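Local atomic coordinates of fructokinase (Silicibacter sp., PDB entry 3C8U), a protein that probably transfers a phosphate from ATP to fructose, acting as a small single-chain sugar kinase of the P-loop type. Residues R22-L27 / A146-S151; Y133-A138 / L199-T204; R100-L105 / A117-P122; Q49-E54 / E123-I128; R164-W169 / A181-N186. All coordinates share one frame; numbering follows the deposited sequence. Where two conformers were deposited one is given.

Contact 1: residues R22-L27 / A146-S151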
# COMPACT_ATOMS: atom_id res chain seq x y z
N ARG A 22 7.95 -3.50 -17.15
CA ARG A 22 7.19 -2.51 -16.42
C ARG A 22 7.96 -2.10 -15.17
O ARG A 22 8.65 -2.91 -14.54
CB ARG A 22 5.83 -3.12 -16.06
CG ARG A 22 4.94 -2.19 -15.35
CD ARG A 22 3.59 -2.81 -15.08
NE ARG A 22 2.81 -3.00 -16.30
CZ ARG A 22 2.50 -4.17 -16.82
NH1 ARG A 22 2.92 -5.30 -16.27
NH2 ARG A 22 1.79 -4.22 -17.92
N GLN A 23 7.85 -0.83 -14.83
CA GLN A 23 8.50 -0.28 -13.62
C GLN A 23 7.52 -0.21 -12.46
O GLN A 23 6.33 0.02 -12.64
CB GLN A 23 9.15 1.07 -13.94
CG GLN A 23 10.42 0.88 -14.82
CD GLN A 23 11.04 2.18 -15.31
OE1 GLN A 23 12.17 2.49 -14.96
NE2 GLN A 23 10.30 2.95 -16.09
N LEU A 24 8.06 -0.49 -11.29
CA LEU A 24 7.33 -0.47 -10.00
C LEU A 24 7.77 0.66 -9.08
O LEU A 24 8.95 0.85 -8.76
CB LEU A 24 7.48 -1.80 -9.28
CG LEU A 24 7.06 -3.10 -10.00
CD1 LEU A 24 7.04 -4.26 -9.00
CD2 LEU A 24 5.72 -2.96 -10.59
N VAL A 25 6.78 1.40 -8.66
CA VAL A 25 6.95 2.45 -7.67
C VAL A 25 6.12 2.13 -6.46
O VAL A 25 4.90 1.96 -6.54
CB VAL A 25 6.58 3.86 -8.25
CG1 VAL A 25 6.65 4.95 -7.15
CG2 VAL A 25 7.48 4.24 -9.42
N ALA A 26 6.81 2.03 -5.33
CA ALA A 26 6.17 1.74 -4.03
C ALA A 26 5.81 3.01 -3.26
O ALA A 26 6.61 3.93 -3.16
CB ALA A 26 7.08 0.85 -3.18
N LEU A 27 4.58 3.05 -2.77
CA LEU A 27 4.14 4.10 -1.83
C LEU A 27 3.70 3.40 -0.57
O LEU A 27 2.70 2.68 -0.56
CB LEU A 27 2.98 4.92 -2.40
CG LEU A 27 2.44 5.94 -1.37
CD1 LEU A 27 3.52 6.98 -1.01
CD2 LEU A 27 1.19 6.65 -1.86
N ALA A 146 13.96 -4.75 -2.81
CA ALA A 146 14.84 -5.07 -3.94
C ALA A 146 14.05 -5.03 -5.23
O ALA A 146 14.62 -4.95 -6.31
CB ALA A 146 15.47 -6.43 -3.77
N ILE A 147 12.73 -5.12 -5.11
CA ILE A 147 11.86 -5.22 -6.31
C ILE A 147 11.48 -3.84 -6.84
O ILE A 147 11.22 -3.65 -8.01
CB ILE A 147 10.50 -5.95 -6.01
CG1 ILE A 147 10.73 -7.35 -5.48
CG2 ILE A 147 9.63 -6.11 -7.27
CD1 ILE A 147 9.42 -8.06 -5.20
N TRP A 148 11.41 -2.88 -5.93
CA TRP A 148 10.94 -1.56 -6.28
C TRP A 148 11.98 -0.83 -7.14
O TRP A 148 13.18 -0.94 -6.90
CB TRP A 148 10.66 -0.69 -5.05
CG TRP A 148 9.82 -1.31 -3.92
CD1 TRP A 148 10.00 -1.11 -2.60
CD2 TRP A 148 8.72 -2.22 -4.05
NE1 TRP A 148 9.07 -1.81 -1.88
CE2 TRP A 148 8.25 -2.49 -2.75
CE3 TRP A 148 8.06 -2.80 -5.14
CZ2 TRP A 148 7.18 -3.34 -2.50
CZ3 TRP A 148 6.99 -3.65 -4.90
CH2 TRP A 148 6.55 -3.91 -3.59
N ASP A 149 11.50 -0.04 -8.10
CA ASP A 149 12.40 0.81 -8.86
C ASP A 149 12.60 2.15 -8.19
O ASP A 149 13.69 2.72 -8.20
CB ASP A 149 11.94 0.95 -10.32
CG ASP A 149 11.97 -0.38 -11.04
OD1 ASP A 149 13.06 -0.97 -11.22
OD2 ASP A 149 10.89 -0.84 -11.45
N VAL A 150 11.51 2.64 -7.60
CA VAL A 150 11.52 3.87 -6.80
C VAL A 150 10.60 3.59 -5.62
O VAL A 150 9.58 2.92 -5.74
CB VAL A 150 11.03 5.14 -7.58
CG1 VAL A 150 11.07 6.41 -6.69
CG2 VAL A 150 11.83 5.35 -8.89
N SER A 151 11.00 4.07 -4.46
CA SER A 151 10.17 3.92 -3.28
C SER A 151 9.95 5.25 -2.57
O SER A 151 10.84 6.13 -2.49
CB SER A 151 10.78 2.90 -2.32
OG SER A 151 11.89 3.48 -1.65
O HOH W 1 10.49 -3.37 -12.41

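Contact 2: residues Y133-A138 / L199-T204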
# COMPACT_ATOMS: atom_id res chain seq x y z
N TYR A 133 3.06 -2.18 4.19
CA TYR A 133 4.25 -3.00 4.48
C TYR A 133 5.26 -3.11 3.34
O TYR A 133 5.85 -4.17 3.15
CB TYR A 133 3.83 -4.41 4.94
CG TYR A 133 2.85 -4.35 6.08
CD1 TYR A 133 3.21 -3.79 7.31
CD2 TYR A 133 1.55 -4.80 5.93
CE1 TYR A 133 2.30 -3.70 8.35
CE2 TYR A 133 0.63 -4.71 6.97
CZ TYR A 133 1.02 -4.16 8.18
OH TYR A 133 0.10 -4.08 9.21
N LEU A 134 5.47 -1.99 2.63
CA LEU A 134 6.33 -1.98 1.45
C LEU A 134 7.78 -1.61 1.72
O LEU A 134 8.64 -1.78 0.85
CB LEU A 134 5.75 -1.10 0.35
CG LEU A 134 4.30 -1.46 -0.10
CD1 LEU A 134 3.98 -0.67 -1.38
CD2 LEU A 134 4.05 -2.99 -0.29
N LEU A 135 8.00 -1.15 2.95
CA LEU A 135 9.32 -0.70 3.44
C LEU A 135 9.51 -1.22 4.86
O LEU A 135 9.91 -0.52 5.79
CB LEU A 135 9.43 0.83 3.38
CG LEU A 135 9.56 1.41 1.96
CD1 LEU A 135 9.64 2.93 1.95
CD2 LEU A 135 10.74 0.81 1.17
N PHE A 136 9.15 -2.48 5.00
CA PHE A 136 8.97 -3.12 6.31
C PHE A 136 10.05 -4.16 6.62
O PHE A 136 10.22 -5.17 5.92
CB PHE A 136 7.55 -3.72 6.34
CG PHE A 136 7.11 -4.22 7.68
CD1 PHE A 136 6.94 -3.35 8.74
CD2 PHE A 136 6.80 -5.56 7.85
CE1 PHE A 136 6.50 -3.82 9.98
CE2 PHE A 136 6.38 -6.05 9.09
CZ PHE A 136 6.23 -5.18 10.15
N ASP A 137 10.79 -3.86 7.68
CA ASP A 137 11.98 -4.64 8.05
C ASP A 137 11.60 -5.86 8.90
O ASP A 137 11.73 -5.91 10.12
CB ASP A 137 13.00 -3.74 8.74
CG ASP A 137 14.38 -4.37 8.87
OD1 ASP A 137 14.64 -5.50 8.41
OD2 ASP A 137 15.23 -3.70 9.45
N ALA A 138 11.09 -6.82 8.16
CA ALA A 138 10.74 -8.16 8.68
C ALA A 138 11.00 -9.22 7.62
O ALA A 138 11.06 -8.91 6.42
CB ALA A 138 9.28 -8.22 9.06
N LEU A 199 12.35 0.57 6.63
CA LEU A 199 13.44 0.48 5.67
C LEU A 199 13.54 1.84 4.95
O LEU A 199 12.57 2.58 4.85
CB LEU A 199 13.25 -0.67 4.68
CG LEU A 199 13.32 -2.09 5.28
CD1 LEU A 199 12.97 -3.14 4.20
CD2 LEU A 199 14.69 -2.34 5.91
N PRO A 200 14.72 2.19 4.46
CA PRO A 200 14.86 3.51 3.86
C PRO A 200 14.15 3.67 2.51
O PRO A 200 14.08 2.75 1.73
CB PRO A 200 16.38 3.67 3.71
CG PRO A 200 16.93 2.35 3.73
CD PRO A 200 15.99 1.44 4.47
N ALA A 201 13.62 4.85 2.29
CA ALA A 201 12.85 5.17 1.07
C ALA A 201 13.66 6.09 0.20
O ALA A 201 14.51 6.82 0.71
CB ALA A 201 11.52 5.84 1.44
N ASP A 202 13.37 6.07 -1.10
CA ASP A 202 14.09 6.92 -2.04
C ASP A 202 13.66 8.34 -1.82
O ASP A 202 14.44 9.27 -1.90
CB ASP A 202 13.84 6.51 -3.50
CG ASP A 202 14.46 5.19 -3.84
OD1 ASP A 202 15.58 4.92 -3.35
OD2 ASP A 202 13.81 4.40 -4.54
N LEU A 203 12.38 8.47 -1.52
CA LEU A 203 11.68 9.74 -1.40
C LEU A 203 10.70 9.70 -0.26
O LEU A 203 10.08 8.69 -0.01
CB LEU A 203 10.93 10.06 -2.71
CG LEU A 203 11.76 10.33 -3.98
CD1 LEU A 203 10.88 10.14 -5.22
CD2 LEU A 203 12.35 11.73 -3.93
N THR A 204 10.59 10.79 0.46
CA THR A 204 9.65 10.87 1.60
C THR A 204 8.76 12.07 1.44
O THR A 204 9.20 13.19 1.19
CB THR A 204 10.39 10.97 2.97
OG1 THR A 204 11.36 9.92 3.09
CG2 THR A 204 9.42 10.92 4.13

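Contact 3: residues R100-L105 / A117-P122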
# COMPACT_ATOMS: atom_id res chain seq x y z
N ARG A 100 -0.04 -8.53 -19.08
CA ARG A 100 -1.38 -8.39 -18.51
C ARG A 100 -1.45 -9.21 -17.24
O ARG A 100 -1.13 -10.39 -17.23
CB ARG A 100 -2.40 -8.88 -19.54
CG ARG A 100 -3.84 -8.44 -19.31
CD ARG A 100 -4.70 -8.73 -20.56
NE ARG A 100 -5.07 -7.51 -21.26
CZ ARG A 100 -4.58 -7.14 -22.44
NH1 ARG A 100 -3.70 -7.91 -23.07
NH2 ARG A 100 -4.97 -6.00 -22.99
N VAL A 101 -1.87 -8.57 -16.16
CA VAL A 101 -1.93 -9.22 -14.86
C VAL A 101 -3.20 -8.91 -14.13
O VAL A 101 -3.50 -7.78 -13.79
CB VAL A 101 -0.70 -8.87 -13.93
CG1 VAL A 101 -0.75 -9.67 -12.60
CG2 VAL A 101 0.65 -9.14 -14.63
N ILE A 102 -3.92 -9.98 -13.82
CA ILE A 102 -5.13 -9.96 -13.02
C ILE A 102 -4.79 -10.02 -11.53
O ILE A 102 -3.91 -10.79 -11.10
CB ILE A 102 -6.10 -11.12 -13.39
CG1 ILE A 102 -6.49 -11.05 -14.88
CG2 ILE A 102 -7.35 -11.12 -12.47
CD1 ILE A 102 -7.29 -9.84 -15.23
N TYR A 103 -5.52 -9.23 -10.74
CA TYR A 103 -5.31 -9.21 -9.27
C TYR A 103 -6.56 -8.87 -8.48
O TYR A 103 -7.54 -8.38 -9.04
CB TYR A 103 -4.12 -8.28 -8.95
CG TYR A 103 -4.41 -6.80 -9.11
CD1 TYR A 103 -4.23 -6.16 -10.31
CD2 TYR A 103 -4.84 -6.04 -8.03
CE1 TYR A 103 -4.51 -4.80 -10.45
CE2 TYR A 103 -5.13 -4.70 -8.17
CZ TYR A 103 -4.95 -4.08 -9.37
OH TYR A 103 -5.23 -2.73 -9.45
N PRO A 104 -6.57 -9.16 -7.16
CA PRO A 104 -7.75 -8.94 -6.35
C PRO A 104 -7.84 -7.56 -5.78
O PRO A 104 -6.84 -6.86 -5.68
CB PRO A 104 -7.59 -9.94 -5.20
CG PRO A 104 -6.10 -10.25 -5.14
CD PRO A 104 -5.51 -9.91 -6.45
N LEU A 105 -9.07 -7.20 -5.47
CA LEU A 105 -9.42 -5.92 -4.85
C LEU A 105 -10.13 -6.20 -3.54
O LEU A 105 -11.02 -7.06 -3.48
CB LEU A 105 -10.31 -5.06 -5.77
CG LEU A 105 -9.64 -4.45 -7.02
CD1 LEU A 105 -10.63 -3.61 -7.89
CD2 LEU A 105 -8.42 -3.64 -6.60
N ALA A 117 -10.68 -9.11 -9.90
CA ALA A 117 -11.43 -7.82 -9.85
C ALA A 117 -10.76 -6.69 -10.61
O ALA A 117 -11.41 -5.71 -10.98
CB ALA A 117 -11.67 -7.38 -8.38
N ALA A 118 -9.46 -6.83 -10.82
CA ALA A 118 -8.69 -5.77 -11.51
C ALA A 118 -7.62 -6.34 -12.42
O ALA A 118 -7.20 -7.49 -12.29
CB ALA A 118 -8.07 -4.80 -10.47
N GLU A 119 -7.18 -5.52 -13.35
CA GLU A 119 -6.12 -5.90 -14.30
C GLU A 119 -5.16 -4.76 -14.60
O GLU A 119 -5.60 -3.68 -14.89
CB GLU A 119 -6.76 -6.32 -15.62
CG GLU A 119 -5.81 -6.97 -16.60
CD GLU A 119 -6.44 -7.19 -17.96
OE1 GLU A 119 -6.78 -6.21 -18.63
OE2 GLU A 119 -6.57 -8.36 -18.37
N VAL A 120 -3.86 -5.04 -14.54
CA VAL A 120 -2.86 -4.14 -15.10
C VAL A 120 -2.60 -4.65 -16.51
O VAL A 120 -2.22 -5.79 -16.73
CB VAL A 120 -1.55 -4.18 -14.32
CG1 VAL A 120 -0.59 -3.19 -14.89
CG2 VAL A 120 -1.84 -3.90 -12.83
N GLY A 121 -2.81 -3.75 -17.46
CA GLY A 121 -2.66 -4.04 -18.88
C GLY A 121 -1.36 -3.59 -19.50
O GLY A 121 -0.60 -2.82 -18.91
N PRO A 122 -1.12 -4.02 -20.75
CA PRO A 122 0.15 -3.78 -21.43
C PRO A 122 0.46 -2.30 -21.67
O PRO A 122 1.62 -1.93 -21.82
CB PRO A 122 0.02 -4.56 -22.75
CG PRO A 122 -1.32 -5.19 -22.75
CD PRO A 122 -2.10 -4.77 -21.54

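Contact 4: residues Q49-E54 / E123-I128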
# COMPACT_ATOMS: atom_id res chain seq x y z
N GLN A 49 3.00 12.98 -18.11
CA GLN A 49 4.40 13.20 -18.51
C GLN A 49 4.86 12.06 -19.38
O GLN A 49 6.05 11.83 -19.53
CB GLN A 49 5.33 13.32 -17.31
CG GLN A 49 5.07 14.51 -16.42
CD GLN A 49 5.20 15.83 -17.11
OE1 GLN A 49 5.96 16.00 -18.06
NE2 GLN A 49 4.52 16.82 -16.56
N GLY A 50 3.87 11.32 -19.88
CA GLY A 50 4.09 10.27 -20.91
C GLY A 50 4.46 8.91 -20.36
O GLY A 50 4.95 8.03 -21.09
N LEU A 51 4.23 8.74 -19.06
CA LEU A 51 4.44 7.45 -18.40
C LEU A 51 3.13 6.95 -17.82
O LEU A 51 2.84 7.22 -16.67
CB LEU A 51 5.48 7.55 -17.28
CG LEU A 51 6.97 7.37 -17.55
CD1 LEU A 51 7.74 7.57 -16.23
CD2 LEU A 51 7.26 6.00 -18.16
N PRO A 52 2.34 6.20 -18.60
CA PRO A 52 1.05 5.70 -18.12
C PRO A 52 1.21 4.85 -16.89
O PRO A 52 1.90 3.86 -16.89
CB PRO A 52 0.52 4.88 -19.30
CG PRO A 52 1.26 5.37 -20.49
CD PRO A 52 2.60 5.80 -19.99
N ALA A 53 0.57 5.33 -15.85
CA ALA A 53 0.71 4.79 -14.51
C ALA A 53 -0.64 4.49 -13.93
O ALA A 53 -1.63 5.15 -14.24
CB ALA A 53 1.44 5.80 -13.59
N GLU A 54 -0.64 3.47 -13.10
CA GLU A 54 -1.82 3.06 -12.33
C GLU A 54 -1.46 2.60 -10.93
O GLU A 54 -0.35 2.14 -10.69
CB GLU A 54 -2.58 1.98 -13.09
CG GLU A 54 -3.28 2.53 -14.31
CD GLU A 54 -3.91 1.48 -15.18
OE1 GLU A 54 -4.94 0.90 -14.77
OE2 GLU A 54 -3.40 1.25 -16.29
N GLU A 123 -0.57 -1.47 -21.64
CA GLU A 123 -0.41 -0.01 -21.83
C GLU A 123 0.19 0.68 -20.60
O GLU A 123 0.74 1.78 -20.66
CB GLU A 123 -1.74 0.65 -22.18
CG GLU A 123 -2.69 0.78 -21.03
CD GLU A 123 -3.51 -0.46 -20.72
OE1 GLU A 123 -3.32 -1.55 -21.34
OE2 GLU A 123 -4.38 -0.32 -19.84
N CYS A 124 0.08 0.00 -19.46
CA CYS A 124 0.64 0.50 -18.20
C CYS A 124 2.13 0.27 -18.12
O CYS A 124 2.63 -0.85 -18.17
CB CYS A 124 -0.07 -0.15 -17.00
SG CYS A 124 0.66 0.31 -15.38
N ARG A 125 2.83 1.38 -17.94
CA ARG A 125 4.30 1.41 -17.95
C ARG A 125 4.87 1.46 -16.55
O ARG A 125 5.96 1.02 -16.29
CB ARG A 125 4.79 2.65 -18.74
CG ARG A 125 4.56 2.52 -20.24
CD ARG A 125 5.66 3.20 -21.05
NE ARG A 125 6.96 3.10 -20.40
CZ ARG A 125 7.89 4.04 -20.50
NH1 ARG A 125 7.63 5.12 -21.23
NH2 ARG A 125 9.06 3.91 -19.87
N VAL A 126 4.07 1.99 -15.63
CA VAL A 126 4.47 2.11 -14.23
C VAL A 126 3.31 1.71 -13.33
O VAL A 126 2.22 2.24 -13.45
CB VAL A 126 4.88 3.55 -13.89
CG1 VAL A 126 5.21 3.70 -12.38
CG2 VAL A 126 6.07 3.97 -14.80
N ALA A 127 3.59 0.77 -12.44
CA ALA A 127 2.65 0.38 -11.39
C ALA A 127 3.13 0.99 -10.09
O ALA A 127 4.27 0.79 -9.65
CB ALA A 127 2.55 -1.16 -11.26
N ILE A 128 2.23 1.78 -9.51
CA ILE A 128 2.43 2.36 -8.21
C ILE A 128 1.74 1.42 -7.26
O ILE A 128 0.51 1.33 -7.24
CB ILE A 128 1.85 3.76 -8.05
CG1 ILE A 128 2.49 4.72 -9.05
CG2 ILE A 128 2.01 4.25 -6.58
CD1 ILE A 128 1.80 6.02 -9.08
O HOH W 2 -3.95 -1.17 -17.23

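Contact 5: residues R164-W169 / A181-N186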
# COMPACT_ATOMS: atom_id res chain seq x y z
N ARG A 164 -7.19 10.38 12.75
CA ARG A 164 -7.82 10.03 11.47
C ARG A 164 -8.50 8.70 11.56
O ARG A 164 -9.59 8.51 11.03
CB ARG A 164 -6.79 10.02 10.36
CG ARG A 164 -6.25 11.35 10.15
CD ARG A 164 -5.59 11.44 8.83
NE ARG A 164 -4.65 12.54 8.77
CZ ARG A 164 -3.63 12.59 7.93
NH1 ARG A 164 -3.41 11.58 7.08
NH2 ARG A 164 -2.83 13.64 7.96
N LEU A 165 -7.89 7.81 12.32
CA LEU A 165 -8.45 6.48 12.56
C LEU A 165 -9.70 6.55 13.42
O LEU A 165 -10.66 5.82 13.19
CB LEU A 165 -7.41 5.53 13.16
CG LEU A 165 -6.36 5.11 12.12
CD1 LEU A 165 -5.12 4.44 12.75
CD2 LEU A 165 -6.98 4.23 11.06
N VAL A 166 -9.70 7.44 14.40
CA VAL A 166 -10.89 7.56 15.27
C VAL A 166 -12.06 8.06 14.43
O VAL A 166 -13.15 7.51 14.49
CB VAL A 166 -10.64 8.42 16.52
CG1 VAL A 166 -11.96 8.75 17.25
CG2 VAL A 166 -9.69 7.67 17.46
N GLN A 167 -11.80 9.07 13.61
CA GLN A 167 -12.84 9.59 12.71
C GLN A 167 -13.39 8.49 11.81
O GLN A 167 -14.61 8.40 11.58
CB GLN A 167 -12.34 10.76 11.87
CG GLN A 167 -13.50 11.52 11.16
CD GLN A 167 -14.59 12.02 12.12
OE1 GLN A 167 -14.33 12.85 13.00
NE2 GLN A 167 -15.82 11.53 11.94
N ARG A 168 -12.49 7.64 11.36
CA ARG A 168 -12.88 6.53 10.47
C ARG A 168 -13.94 5.70 11.16
O ARG A 168 -14.99 5.41 10.61
CB ARG A 168 -11.68 5.66 10.08
CG ARG A 168 -12.04 4.34 9.41
CD ARG A 168 -10.89 3.84 8.52
NE ARG A 168 -10.10 2.76 9.13
CZ ARG A 168 -8.94 2.33 8.64
NH1 ARG A 168 -8.42 2.90 7.56
NH2 ARG A 168 -8.28 1.35 9.24
N TRP A 169 -13.67 5.40 12.41
CA TRP A 169 -14.53 4.51 13.18
C TRP A 169 -15.81 5.23 13.60
O TRP A 169 -16.87 4.61 13.77
CB TRP A 169 -13.76 3.89 14.34
CG TRP A 169 -12.80 2.90 13.80
CD1 TRP A 169 -11.44 3.04 13.68
CD2 TRP A 169 -13.13 1.65 13.21
NE1 TRP A 169 -10.91 1.93 13.07
CE2 TRP A 169 -11.92 1.05 12.78
CE3 TRP A 169 -14.33 0.96 13.01
CZ2 TRP A 169 -11.87 -0.21 12.17
CZ3 TRP A 169 -14.28 -0.30 12.41
CH2 TRP A 169 -13.06 -0.87 11.99
N ALA A 181 -11.15 3.03 21.12
CA ALA A 181 -10.69 1.71 21.58
C ALA A 181 -10.33 0.86 20.38
O ALA A 181 -9.32 0.16 20.34
CB ALA A 181 -11.78 1.01 22.43
N ARG A 182 -11.16 0.98 19.37
CA ARG A 182 -11.02 0.17 18.16
C ARG A 182 -9.72 0.54 17.48
O ARG A 182 -8.91 -0.31 17.09
CB ARG A 182 -12.20 0.39 17.22
CG ARG A 182 -12.20 -0.46 15.99
CD ARG A 182 -12.44 -1.91 16.33
NE ARG A 182 -12.79 -2.66 15.12
CZ ARG A 182 -14.04 -2.89 14.73
NH1 ARG A 182 -15.07 -2.47 15.47
NH2 ARG A 182 -14.27 -3.57 13.61
N ALA A 183 -9.54 1.83 17.33
CA ALA A 183 -8.37 2.37 16.63
C ALA A 183 -7.07 2.08 17.37
O ALA A 183 -6.03 1.79 16.77
CB ALA A 183 -8.50 3.86 16.42
N GLN A 184 -7.15 2.20 18.69
CA GLN A 184 -5.98 2.06 19.58
C GLN A 184 -5.58 0.59 19.60
O GLN A 184 -4.46 0.20 19.92
CB GLN A 184 -6.22 2.63 20.99
CG GLN A 184 -5.80 4.11 21.07
CD GLN A 184 -6.19 4.81 22.38
OE1 GLN A 184 -6.68 4.18 23.32
NE2 GLN A 184 -5.99 6.13 22.43
N GLY A 185 -6.51 -0.23 19.19
CA GLY A 185 -6.23 -1.63 19.12
C GLY A 185 -5.37 -1.82 17.88
O GLY A 185 -4.31 -1.20 17.69
N ASN A 186 -5.88 -2.67 17.04
CA ASN A 186 -5.23 -3.13 15.80
C ASN A 186 -4.48 -2.05 15.00
O ASN A 186 -3.24 -2.02 14.92
CB ASN A 186 -6.36 -3.69 14.93
CG ASN A 186 -5.91 -4.63 13.87
OD1 ASN A 186 -4.77 -5.11 13.83
ND2 ASN A 186 -6.85 -4.93 12.97

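Contact 1: residues R22-L27 / A146-S151
Asp149 turns its CG anti to the carbonyl carbon, beside the backbone N (chi1 -64°), and its carboxylate meets Leu24. Asp149 OD2 accepts Leu24 N at 2.9 Å through its anti lone pair, in a nearly straight bond of 167°. A water lies between OD2 and Arg22 O, while OD1 holds Gln19 NE2. Aspartate suits this place because from just before strand 150-154 its short acid reaches a backbone N-H of strand 23-28; an alanine here would probably leave Leu24 N and Gln19 NE2 without their acceptors. Strand 23-28 is the middle strand of the five-stranded parallel sheet, the one that in P-loop kinases leads into the phosphate-binding loop, and strand 150-154 joins its flank. Leu24 O takes Asp149 N at 2.8 Å and, weakly, Val150 N; Ala26 N gives to Val150 O at 2.9 Å. On one face of the sheet Val25 and Val150 lie side by side. On the other, Ala26 is small enough for the Trp148 indole to lie flat against it, with CB 3.4 Å from the centroid of the five-membered ring, straight above it, as Trp148 NE1 bonds to Leu134 O. At the ring edge Leu24 CD1 touches CZ3 and meets Ile147 CG2 at 3.6 Å.

Contact 2: residues Y133-A138 / L199-T204
Leu199 drives its side chain into the bend formed by Leu135, Phe136 and Asp137. Its CB rests 3.5 Å from Leu135 O. CG, anti to the carbonyl carbon (chi1 -66°), moves on to Asp137 CB at 3.8 Å, and there the branches part. CD1 lies 3.8 Å from Phe136 O, whereas CD2 packs on Asp137 CB at 3.6 Å and reaches the carboxylate carbon as well. A branched aliphatic residue can fill such a bend on two sides at once; an alanine in its place would probably open a gap beside Asp137 CB and Phe136 O. Asp137 is the centre of an inverse gamma turn, Phe136 to Ala138, with a weak bond from Ala138 N to Phe136 O, and Asp137 OD1 pairs with Arg142 in a salt bridge. The backbones are joined by Leu199 N giving to Leu135 O at 2.8 Å, the donor standing 41° out of the carbonyl plane. Farther along, Leu135 CD1 abuts Ala201 CB at 3.5 Å, and a methyl suits this close approach. The contact thus ties the loop after strand 126-131 to the run leading into the last strand, 203-205. That strand bonds through Leu203 to Ser151 and Arg153 of strand 150-154 and packs on helix 4-14, while at the other end Tyr133 lies against Asn190 and Ile194 of helix 186-195.

Contact 3: residues R100-L105 / A117-P122
A beta hairpin, built from strands 101-107 and 112-120, brings Val101 opposite Val120 and Tyr103 opposite Ala118 as antiparallel hydrogen-bonded pairs, with Ile102 and Glu119 a non-hydrogen-bonded pair between them. Val101 N and Val120 O bond at 2.9 Å, and the reverse bond from Val120 N to Val101 O completes that pair. Tyr103 N gives to Ala118 O, but Tyr103 O faces two residues: it takes Ala118 N at 3.0 Å and, weakly, Ala117 N. This is a classic beta bulge. One face of the hairpin turns inward: Val101, Tyr103 and Val120 pack on Leu91 and Leu95 of helix 85-97 or on Val56 of strand 53-57, so nonpolar and aromatic residues belong there. Tyr103 CG occupies the crowded position between backbone N and carbonyl carbon (chi1 72°), and the ring lies beneath the neighbouring strand. Ala118 has just a methyl to offer that ring; its CB stands over one face, 3.7 Å from the centroid, in a CH-pi contact. Val120 CG2 approaches Tyr103 CE1 at 3.7 Å. On the outer, solvent-facing side Arg100 NE pairs with the Glu119 carboxylate in a salt bridge whose hydrogen bond is weak; as the arginine has two conformers, its geometry is doubtful. There Ile102 and Glu119 meet through their aliphatic parts, Ile102 CD1 lying 3.5 Å from Glu119 CG.

Contact 4: residues Q49-E54 / E123-I128
Two neighbouring strands of the parallel sheet meet here, edge strand 53-57 and strand 126-131, with Ala53 beside Val126 and Glu54 beside Ala127. Pro52 O is gripped twice, by Arg125 N at 2.8 Å and by Val126 N at 3.1 Å. The ladder continues as Glu54 N gives to Val126 O, nearly along the C=O axis, and Ile128 N gives to Glu54 O at 2.9 Å in an almost straight bond (170°). Pro52, which has no N-H to offer, uses its ring instead: CB lies 3.4 Å from Glu123 O, and CD rests near Arg125 CG. Ala53 keeps its CB 4.1 Å from Val126 CB, small enough to fit under Ala43 and Leu46 of helix 36-48. In one of two Glu54 conformers, a water donates to Glu54 OE2 and Glu123 OE2; if that placement holds, it would probably ease the repulsion between the acids. Just upstream, Gly50 has the positive phi of the C-prime residue in a Schellman motif, with Leu51 N bonded to Leu46 O, and so ends helix 36-48. Strand 23-28, helix 36-48 and strand 53-57 form a beta-alpha-beta crossover with strand 126-131 lying between its two strands, the topology of P-loop kinases.

Contact 5: residues R164-W169 / A181-N186
Trp169 and Arg182, with Leu165 and Ala183 beside them, join two consecutive helices, 158-171 and 176-184, whose place in the chain is consistent with the lid region of P-loop kinases. No hydrogen bond crosses between the segments. The aliphatic contacts centre on Ala183, whose CB meets Leu165 CB at 3.8 Å and Val166 CG2 at 4.1 Å; a residue this small lets the helix backbones come close, with the Leu165 and Ala183 CA atoms 5.8 Å apart. Trp169 CD1 touches the same methyl. The second kind is the lie of the arginine over the indole. Arg182 has CG anti to the backbone N (chi1 -176°), and this CG makes a CH-pi contact 3.6 Å from the centroid of the six-membered ring, over its face. A long chain with a flat end suits a broad ring at a partly exposed edge. The guanidinium follows, its plane 34° from that of the ring, and Arg182 NH2 ends 3.4 Å from Trp169 CH2.

In the fold
From the N terminus, contact 1 opens first, at strand 23-28, and closes only at 146-151, so it encloses more than half of the chain. Within that span contact 4 joins 49-54 to 123-128, and within contact 4 lies contact 3, the hairpin, which ends directly before contact 4 closes. Contact 2 starts at 133-138, before contact 1 has closed, and ends at 199-204; these two therefore cross, and they touch where Asp202 OD2 meets Ser151 N. Contact 5 falls inside contact 2, pairing two helices far from the hairpin, about 31 Å between centres. Contacts 4, 1 and 2 follow one another across the parallel sheet.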